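Side-chain contacts in HD domain-containing protein (Aquifex aeolicus, PDB 2HEK), which binds GDP and a zinc ion at separate sites and may act as a dGTP triphosphohydrolase: residues Arg111-Thr116 with Glu120-Asp125; Val198-Leu203 with His337-Leu342; Leu229-Val234 with Lys310-Glu315. All coordinates share one frame; numbering follows the deposited sequence.

The three contacts lie in a largely helical chain whose HD domain carries the zinc site. Contact 1 joins helices 108-115 and 117-123, both within the HD domain, and closes before the others open. Contact 2 ties the end of strand 195-199 to the junction of helices 336-339 and 341-345, beside a four-stranded mixed sheet, and so closes a loop of 133 residues. Contact 3 is nested inside that loop, where helix 224-240 meets strand 311-318 of a separate antiparallel sheet. Their centres stand about 38 to 41 Å apart and none touches another, so they are independent packing sites in different parts of the fold.

Contact 1: Arg111-Thr116 with Glu120-Asp125; sequences RVIKET and EILKQD
Ile113 and Leu122 lie opposite each other in register, with their CA atoms 8.8 Å apart. The chain leaves helix 108-115 and re-enters a helix almost at once, at 117, so that two consecutive helices are joined by a very short connection within the HD domain. Thr116 is the N-cap of the second helix, and its CA lies 7.8 Å from that of Glu120. Threonine suits this place because its hydroxyl can cap the new helix, bonding weakly to Ile118 N; OG1 also approaches Val112 O, at a distance so short that its exact length is doubtful.

The apolar part of the contact is small and buried. Ile113 CG2, set anti to its own backbone N (CG1 at chi1 -71°), meets Leu122 CD1 at 3.9 Å. Leu86 and Val135 also pack on Ile113, and Ile131 on Leu122, so that helix 128-139 contributes to the lining of this hydrophobic patch. Branched aliphatic side chains fit such a place, having no polar group to satisfy. The side chain of Ile113 is about 10 Å from that of the zinc ligand Asp85.

Nearer the surface, Glu120 folds back at chi2 (75°), which brings its carboxylate close to the turn. Its OE2 lies 3.4 Å from Thr116 O, but both are acceptors and do not bond. A water instead links the helices, donating to Lys114 O at 3.0 Å and, weakly, to Glu120 OE2.

On the first helix, Arg111 holds Glu115 one turn on through a side-on, two-nitrogen salt bridge, while its NH1 also pairs with Glu102. NE approaches OE2 on the syn side, from 33° out of the carboxylate plane, and Arg111 NH2 meets the syn lone pair of Glu115 OE1 at 2.9 Å.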
loop_
_atom_site.group_PDB
_atom_site.type_symbol
_atom_site.label_atom_id
_atom_site.label_comp_id
_atom_site.label_asym_id
_atom_site.label_seq_id
_atom_site.Cartn_x
_atom_site.Cartn_y
_atom_site.Cartn_z
ATOM N N ARG A 111 -2.619 -1.491 40.366
ATOM C CA ARG A 111 -2.403 -0.374 41.265
ATOM C C ARG A 111 -2.806 0.976 40.670
ATOM O O ARG A 111 -3.437 1.784 41.346
ATOM C CB ARG A 111 -0.923 -0.338 41.695
ATOM C CG ARG A 111 -0.510 -1.505 42.572
ATOM C CD ARG A 111 0.768 -1.211 43.329
ATOM N NE ARG A 111 0.633 -0.016 44.163
ATOM C CZ ARG A 111 1.658 0.650 44.680
ATOM N NH1 ARG A 111 2.897 0.225 44.456
ATOM N NH2 ARG A 111 1.444 1.717 45.425
ATOM N N VAL A 112 -2.444 1.204 39.413
ATOM C CA VAL A 112 -2.767 2.469 38.728
ATOM C C VAL A 112 -4.309 2.608 38.563
ATOM O O VAL A 112 -4.883 3.669 38.772
ATOM C CB VAL A 112 -1.993 2.637 37.391
ATOM C CG1 VAL A 112 -2.488 3.848 36.619
ATOM C CG2 VAL A 112 -0.497 2.767 37.652
ATOM N N ILE A 113 -4.963 1.507 38.197
ATOM C CA ILE A 113 -6.427 1.527 38.061
ATOM C C ILE A 113 -7.124 1.809 39.402
ATOM O O ILE A 113 -8.129 2.526 39.426
ATOM C CB ILE A 113 -6.923 0.200 37.490
ATOM C CG1 ILE A 113 -6.542 0.067 36.012
ATOM C CG2 ILE A 113 -8.434 0.071 37.642
ATOM C CD1 ILE A 113 -6.558 -1.357 35.501
ATOM N N LYS A 114 -6.605 1.254 40.496
ATOM C CA LYS A 114 -7.290 1.338 41.789
ATOM C C LYS A 114 -6.895 2.539 42.642
ATOM O O LYS A 114 -7.727 3.038 43.420
ATOM C CB LYS A 114 -7.089 0.042 42.558
ATOM C CG LYS A 114 -7.958 -1.101 41.995
ATOM C CD LYS A 114 -7.712 -2.405 42.751
ATOM C CE LYS A 114 -8.722 -3.473 42.329
ATOM N NZ LYS A 114 -8.483 -4.789 43.040
ATOM N N GLU A 115 -5.657 3.018 42.478
ATOM C CA GLU A 115 -5.080 4.050 43.346
ATOM C C GLU A 115 -4.980 5.460 42.734
ATOM O O GLU A 115 -4.380 6.355 43.349
ATOM C CB GLU A 115 -3.699 3.600 43.868
ATOM C CG GLU A 115 -3.690 2.231 44.602
ATOM C CD GLU A 115 -2.292 1.734 44.977
ATOM O OE1 GLU A 115 -1.355 2.544 45.179
ATOM O OE2 GLU A 115 -2.119 0.505 45.082
ATOM N N THR A 116 -5.558 5.675 41.544
ATOM C CA THR A 116 -5.530 7.002 40.917
ATOM C C THR A 116 -6.941 7.407 40.511
ATOM O O THR A 116 -7.889 6.637 40.727
ATOM C CB THR A 116 -4.622 7.004 39.647
ATOM O OG1 THR A 116 -5.202 6.146 38.661
ATOM C CG2 THR A 116 -3.187 6.540 39.977
ATOM N N GLU A 120 -12.159 6.354 40.054
ATOM C CA GLU A 120 -13.334 7.231 40.110
ATOM C C GLU A 120 -13.960 7.376 38.741
ATOM O O GLU A 120 -15.196 7.395 38.581
ATOM C CB GLU A 120 -12.937 8.603 40.647
ATOM C CG GLU A 120 -12.979 8.695 42.163
ATOM C CD GLU A 120 -11.812 7.989 42.855
ATOM O OE1 GLU A 120 -12.001 7.591 44.029
ATOM O OE2 GLU A 120 -10.710 7.828 42.243
ATOM N N ILE A 121 -13.110 7.469 37.725
ATOM C CA ILE A 121 -13.635 7.587 36.373
ATOM C C ILE A 121 -14.434 6.338 36.007
ATOM O O ILE A 121 -15.584 6.435 35.532
ATOM C CB ILE A 121 -12.486 7.886 35.331
ATOM C CG1 ILE A 121 -11.881 9.268 35.599
ATOM C CG2 ILE A 121 -13.055 7.777 33.901
ATOM C CD1 ILE A 121 -10.463 9.512 34.964
ATOM N N LEU A 122 -13.852 5.155 36.215
ATOM C CA LEU A 122 -14.592 3.899 35.899
ATOM C C LEU A 122 -15.893 3.725 36.728
ATOM O O LEU A 122 -16.925 3.204 36.222
ATOM C CB LEU A 122 -13.682 2.689 36.107
ATOM C CG LEU A 122 -12.458 2.544 35.177
ATOM C CD1 LEU A 122 -11.534 1.459 35.701
ATOM C CD2 LEU A 122 -12.977 2.188 33.793
ATOM N N LYS A 123 -15.859 4.185 37.988
ATOM C CA LYS A 123 -17.045 4.081 38.869
ATOM C C LYS A 123 -18.256 4.844 38.350
ATOM O O LYS A 123 -19.381 4.504 38.696
ATOM C CB LYS A 123 -16.744 4.518 40.308
ATOM C CG LYS A 123 -16.145 3.416 41.150
ATOM C CD LYS A 123 -17.184 2.313 41.498
ATOM C CE LYS A 123 -17.851 2.584 42.859
ATOM N NZ LYS A 123 -19.080 1.803 43.009
ATOM N N GLN A 124 -18.036 5.856 37.501
ATOM C CA GLN A 124 -19.140 6.561 36.863
ATOM C C GLN A 124 -19.975 5.673 35.949
ATOM O O GLN A 124 -21.177 5.906 35.783
ATOM C CB GLN A 124 -18.633 7.800 36.084
ATOM C CG GLN A 124 -17.799 8.766 36.948
ATOM C CD GLN A 124 -18.455 9.060 38.300
ATOM O OE1 GLN A 124 -19.622 9.477 38.349
ATOM N NE2 GLN A 124 -17.707 8.840 39.409
ATOM N N ASP A 125 -19.345 4.666 35.350
ATOM C CA ASP A 125 -20.016 3.780 34.414
ATOM C C ASP A 125 -20.170 2.319 34.886
ATOM O O ASP A 125 -21.041 1.611 34.371
ATOM C CB ASP A 125 -19.253 3.787 33.083
ATOM C CG ASP A 125 -19.141 5.190 32.482
ATOM O OD1 ASP A 125 -20.208 5.789 32.223
ATOM O OD2 ASP A 125 -17.993 5.685 32.294
HETATM O O HOH W 1 -8.768 5.754 44.219
#

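Contact 2: Val198-Leu203 with His337-Leu342; sequences VDESGL and HELSPL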
loop_
_atom_site.group_PDB
_atom_site.type_symbol
_atom_site.label_atom_id
_atom_site.label_comp_id
_atom_site.label_asym_id
_atom_site.label_seq_id
_atom_site.Cartn_x
_atom_site.Cartn_y
_atom_site.Cartn_z
ATOM N N VAL A 198 -10.276 -20.107 15.374
ATOM C CA VAL A 198 -10.295 -19.626 13.991
ATOM C C VAL A 198 -11.136 -20.585 13.141
ATOM O O VAL A 198 -10.924 -21.782 13.198
ATOM C CB VAL A 198 -8.852 -19.549 13.384
ATOM C CG1 VAL A 198 -8.848 -18.876 11.973
ATOM C CG2 VAL A 198 -7.895 -18.803 14.330
ATOM N N ASP A 199 -12.102 -20.071 12.393
ATOM C CA ASP A 199 -12.805 -20.880 11.395
ATOM C C ASP A 199 -11.821 -21.397 10.336
ATOM O O ASP A 199 -10.817 -20.756 10.030
ATOM C CB ASP A 199 -13.872 -20.063 10.710
ATOM C CG ASP A 199 -14.815 -20.936 9.906
ATOM O OD1 ASP A 199 -15.499 -21.770 10.536
ATOM O OD2 ASP A 199 -14.853 -20.825 8.663
ATOM N N GLU A 200 -12.089 -22.557 9.759
ATOM C CA GLU A 200 -11.165 -23.103 8.790
ATOM C C GLU A 200 -10.970 -22.181 7.593
ATOM O O GLU A 200 -9.931 -22.221 6.978
ATOM C CB GLU A 200 -11.599 -24.493 8.329
ATOM C CG GLU A 200 -10.411 -25.335 7.884
ATOM C CD GLU A 200 -10.785 -26.747 7.497
ATOM O OE1 GLU A 200 -11.979 -27.125 7.615
ATOM O OE2 GLU A 200 -9.871 -27.479 7.067
ATOM N N SER A 201 -11.949 -21.338 7.263
ATOM C CA SER A 201 -11.792 -20.366 6.174
ATOM C C SER A 201 -10.704 -19.318 6.490
ATOM O O SER A 201 -10.314 -18.522 5.624
ATOM C CB SER A 201 -13.117 -19.669 5.887
ATOM O OG SER A 201 -13.562 -18.927 7.023
ATOM N N GLY A 202 -10.232 -19.311 7.732
ATOM C CA GLY A 202 -9.172 -18.409 8.131
ATOM C C GLY A 202 -7.833 -19.069 8.364
ATOM O O GLY A 202 -6.943 -18.450 8.972
ATOM N N LEU A 203 -7.667 -20.315 7.900
ATOM C CA LEU A 203 -6.390 -21.026 8.107
ATOM C C LEU A 203 -5.175 -20.304 7.520
ATOM O O LEU A 203 -4.120 -20.231 8.170
ATOM C CB LEU A 203 -6.438 -22.441 7.570
ATOM C CG LEU A 203 -5.393 -23.398 8.167
ATOM C CD1 LEU A 203 -5.265 -23.305 9.699
ATOM C CD2 LEU A 203 -5.742 -24.851 7.773
ATOM N N HIS A 337 -2.182 -27.124 14.237
ATOM C CA HIS A 337 -1.204 -28.034 13.636
ATOM C C HIS A 337 -1.847 -29.327 13.092
ATOM O O HIS A 337 -1.343 -29.895 12.118
ATOM C CB HIS A 337 -0.043 -28.354 14.590
ATOM C CG HIS A 337 -0.465 -28.944 15.893
ATOM N ND1 HIS A 337 -0.938 -28.177 16.936
ATOM C CD2 HIS A 337 -0.459 -30.224 16.339
ATOM C CE1 HIS A 337 -1.205 -28.957 17.970
ATOM N NE2 HIS A 337 -0.929 -30.204 17.631
ATOM N N GLU A 338 -2.969 -29.763 13.686
ATOM C CA GLU A 338 -3.723 -30.924 13.146
ATOM C C GLU A 338 -4.233 -30.656 11.723
ATOM O O GLU A 338 -4.363 -31.586 10.921
ATOM C CB GLU A 338 -4.875 -31.360 14.072
ATOM C CG GLU A 338 -4.417 -31.858 15.439
ATOM C CD GLU A 338 -5.554 -32.305 16.377
ATOM O OE1 GLU A 338 -5.332 -33.307 17.085
ATOM O OE2 GLU A 338 -6.646 -31.682 16.427
ATOM N N LEU A 339 -4.497 -29.385 11.401
ATOM C CA LEU A 339 -5.024 -29.011 10.076
ATOM C C LEU A 339 -4.023 -28.325 9.133
ATOM O O LEU A 339 -4.259 -28.282 7.939
ATOM C CB LEU A 339 -6.300 -28.154 10.194
ATOM C CG LEU A 339 -7.473 -28.721 11.014
ATOM C CD1 LEU A 339 -8.699 -27.848 10.842
ATOM C CD2 LEU A 339 -7.780 -30.174 10.637
ATOM N N SER A 340 -2.938 -27.764 9.664
ATOM C CA SER A 340 -1.926 -27.067 8.820
ATOM C C SER A 340 -0.579 -27.758 8.994
ATOM O O SER A 340 0.071 -27.612 10.055
ATOM C CB SER A 340 -1.830 -25.557 9.180
ATOM O OG SER A 340 -0.684 -24.880 8.612
ATOM N N PRO A 341 -0.143 -28.527 7.969
ATOM C CA PRO A 341 1.204 -29.102 8.084
ATOM C C PRO A 341 2.259 -27.989 8.307
ATOM O O PRO A 341 3.232 -28.191 9.053
ATOM C CB PRO A 341 1.413 -29.799 6.728
ATOM C CG PRO A 341 0.008 -30.082 6.220
ATOM C CD PRO A 341 -0.799 -28.889 6.693
ATOM N N LEU A 342 2.049 -26.816 7.703
ATOM C CA LEU A 342 3.074 -25.761 7.817
ATOM C C LEU A 342 3.205 -25.280 9.288
ATOM O O LEU A 342 4.300 -25.237 9.870
ATOM C CB LEU A 342 2.759 -24.602 6.878
ATOM C CG LEU A 342 3.589 -23.347 7.198
ATOM C CD1 LEU A 342 4.989 -23.583 6.753
ATOM C CD2 LEU A 342 3.033 -22.082 6.595
#
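Leu203 and Leu339 make the apolar part of a contact that joins the end of strand 195-199, where helix 203-221 begins, to the junction of helices 336-339 and 341-345. These elements flank the mixed four-stranded sheet, and Val327 of its strand 326-329 packs against both leucines. Leu203 straddles the helix junction with its two methyls: CD2 lies 4.1 Å from Leu339 CB and 3.7 Å from Leu339 O, while CD1 approaches Ser340 CB at 4.1 Å. Its CG is anti to the backbone N (chi1 -159°), and the forked leucine end suits two adjacent residues.

A second, mixed contact is made by Glu200. Its side chain, extended beyond CG, crosses that of Leu339 at about a right angle, and its OE2 lies against the methyl Leu339 CD1 at 4.0 Å. The other oxygen, OE1, makes a weak bond to Ser329 OG.

The polar bonds are made within each segment or to its neighbours. Ser340 OG accepts the backbone N-H of Ile343, capping the helix, and also bonds to Glu207 OE2 on helix 203-221, a link beyond the two segments. Within 198-203, Asp199 forms an Asx turn: OD2 receives Ser201 N from above the carboxylate plane, and Ser201 OG at 2.8 Å on its anti lone pair.

Contact 3: Leu229-Val234 with Lys310-Glu315; sequences LSIHLV and KVRFDE
Ile231 reaches from helix 224-240 into the angle between Arg312 and Asp314, two residues on the same side of strand 311-318. Its two branches divide the work. CG2 touches Arg312 CD at 4.0 Å, whereas the CG1 branch carries CD1 onward to Asp314 CB at 4.1 Å. A beta-branched isoleucine suits the place because one side chain can fill both directions at once.

Arg312 bends at chi2 (-74°), so that its methylene groups slide past Ile231 in the opposite sense while the guanidinium is carried on to polar partners. NE forms a salt bridge with Glu235 of the same helix, and NH1 bonds to Val311 O at 2.9 Å from above the carbonyl plane.

This is a helix packed against an edge strand of an antiparallel three-stranded sheet, in the HD-associated region; the short axes approach to 10.3 Å at 115°. The side chain of Ile231 is about 9 Å from that of GDP-binding His282. Phe313 points to the far side, where its ring makes a cation-pi contact with Lys299.

The strand directs Asp314 CB toward the helix; chi1 (-167°) then sets CG against the isoleucine methyl, while OD2 pairs with Arg227 NE, also on the helix.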
loop_
_atom_site.group_PDB
_atom_site.type_symbol
_atom_site.label_atom_id
_atom_site.label_comp_id
_atom_site.label_asym_id
_atom_site.label_seq_id
_atom_site.Cartn_x
_atom_site.Cartn_y
_atom_site.Cartn_z
ATOM N N LEU A 229 21.726 -3.208 23.849
ATOM C CA LEU A 229 21.250 -1.957 24.427
ATOM C C LEU A 229 20.335 -2.184 25.633
ATOM O O LEU A 229 20.456 -1.509 26.648
ATOM C CB LEU A 229 20.537 -1.103 23.353
ATOM C CG LEU A 229 21.474 -0.594 22.233
ATOM C CD1 LEU A 229 20.677 0.026 21.044
ATOM C CD2 LEU A 229 22.485 0.420 22.799
ATOM N N SER A 230 19.416 -3.135 25.526
ATOM C CA SER A 230 18.499 -3.463 26.619
ATOM C C SER A 230 19.249 -4.055 27.820
ATOM O O SER A 230 18.921 -3.748 28.968
ATOM C CB SER A 230 17.422 -4.437 26.133
ATOM O OG SER A 230 16.511 -4.727 27.183
ATOM N N ILE A 231 20.251 -4.891 27.541
ATOM C CA ILE A 231 21.151 -5.422 28.584
ATOM C C ILE A 231 21.822 -4.268 29.354
ATOM O O ILE A 231 21.713 -4.220 30.568
ATOM C CB ILE A 231 22.152 -6.436 28.006
ATOM C CG1 ILE A 231 21.420 -7.725 27.582
ATOM C CG2 ILE A 231 23.266 -6.795 28.995
ATOM C CD1 ILE A 231 22.280 -8.611 26.731
ATOM N N HIS A 232 22.426 -3.309 28.650
ATOM C CA HIS A 232 22.983 -2.101 29.293
ATOM C C HIS A 232 21.953 -1.273 30.052
ATOM O O HIS A 232 22.200 -0.854 31.178
ATOM C CB HIS A 232 23.747 -1.208 28.298
ATOM C CG HIS A 232 24.932 -1.871 27.671
ATOM N ND1 HIS A 232 25.867 -2.570 28.407
ATOM C CD2 HIS A 232 25.358 -1.914 26.384
ATOM C CE1 HIS A 232 26.797 -3.041 27.596
ATOM N NE2 HIS A 232 26.517 -2.649 26.365
ATOM N N LEU A 233 20.789 -1.043 29.443
ATOM C CA LEU A 233 19.745 -0.261 30.070
ATOM C C LEU A 233 19.260 -0.900 31.374
ATOM O O LEU A 233 19.086 -0.227 32.392
ATOM C CB LEU A 233 18.567 -0.046 29.119
ATOM C CG LEU A 233 17.603 0.794 29.952
ATOM C CD1 LEU A 233 17.654 2.283 29.673
ATOM C CD2 LEU A 233 16.228 0.277 29.847
ATOM N N VAL A 234 19.033 -2.206 31.339
ATOM C CA VAL A 234 18.482 -2.888 32.496
ATOM C C VAL A 234 19.487 -2.881 33.675
ATOM O O VAL A 234 19.109 -2.684 34.840
ATOM C CB VAL A 234 17.919 -4.283 32.106
ATOM C CG1 VAL A 234 17.642 -5.111 33.319
ATOM C CG2 VAL A 234 16.610 -4.105 31.295
ATOM N N LYS A 310 33.701 -7.728 31.464
ATOM C CA LYS A 310 33.949 -7.261 30.103
ATOM C C LYS A 310 33.138 -8.013 29.046
ATOM O O LYS A 310 33.351 -7.830 27.855
ATOM C CB LYS A 310 35.430 -7.358 29.750
ATOM C CG LYS A 310 36.365 -6.498 30.623
ATOM C CD LYS A 310 36.357 -5.025 30.219
ATOM C CE LYS A 310 37.176 -4.188 31.207
ATOM N NZ LYS A 310 36.924 -2.724 31.050
ATOM N N VAL A 311 32.231 -8.875 29.475
ATOM C CA VAL A 311 31.482 -9.677 28.510
ATOM C C VAL A 311 30.036 -9.776 28.922
ATOM O O VAL A 311 29.712 -9.705 30.116
ATOM C CB VAL A 311 32.058 -11.122 28.347
ATOM C CG1 VAL A 311 33.459 -11.098 27.722
ATOM C CG2 VAL A 311 32.054 -11.847 29.674
ATOM N N ARG A 312 29.158 -9.965 27.933
ATOM C CA ARG A 312 27.759 -10.253 28.236
ATOM C C ARG A 312 27.264 -11.401 27.365
ATOM O O ARG A 312 27.727 -11.567 26.254
ATOM C CB ARG A 312 26.893 -8.997 28.053
ATOM C CG ARG A 312 27.253 -7.870 29.025
ATOM C CD ARG A 312 26.766 -8.194 30.442
ATOM N NE ARG A 312 26.944 -7.077 31.363
ATOM C CZ ARG A 312 28.125 -6.615 31.779
ATOM N NH1 ARG A 312 29.256 -7.154 31.332
ATOM N NH2 ARG A 312 28.169 -5.594 32.634
ATOM N N PHE A 313 26.353 -12.201 27.905
ATOM C CA PHE A 313 25.793 -13.346 27.192
ATOM C C PHE A 313 24.289 -13.131 27.052
ATOM O O PHE A 313 23.662 -12.484 27.893
ATOM C CB PHE A 313 26.132 -14.662 27.921
ATOM C CG PHE A 313 27.595 -14.828 28.173
ATOM C CD1 PHE A 313 28.139 -14.524 29.420
ATOM C CD2 PHE A 313 28.442 -15.221 27.148
ATOM C CE1 PHE A 313 29.508 -14.639 29.651
ATOM C CE2 PHE A 313 29.823 -15.332 27.359
ATOM C CZ PHE A 313 30.358 -15.044 28.608
ATOM N N ASP A 314 23.709 -13.648 25.981
ATOM C CA ASP A 314 22.275 -13.523 25.820
ATOM C C ASP A 314 21.775 -14.779 25.148
ATOM O O ASP A 314 22.331 -15.193 24.138
ATOM C CB ASP A 314 21.930 -12.276 24.987
ATOM C CG ASP A 314 20.446 -11.919 25.054
ATOM O OD1 ASP A 314 19.828 -12.102 26.121
ATOM O OD2 ASP A 314 19.881 -11.464 24.038
ATOM N N GLU A 315 20.748 -15.395 25.733
ATOM C CA GLU A 315 20.126 -16.584 25.151
ATOM C C GLU A 315 18.676 -16.275 24.847
ATOM O O GLU A 315 17.908 -15.905 25.733
ATOM C CB GLU A 315 20.228 -17.788 26.103
ATOM C CG GLU A 315 21.685 -18.175 26.448
ATOM C CD GLU A 315 21.819 -19.414 27.360
ATOM O OE1 GLU A 315 20.845 -20.180 27.519
ATOM O OE2 GLU A 315 22.922 -19.633 27.904
#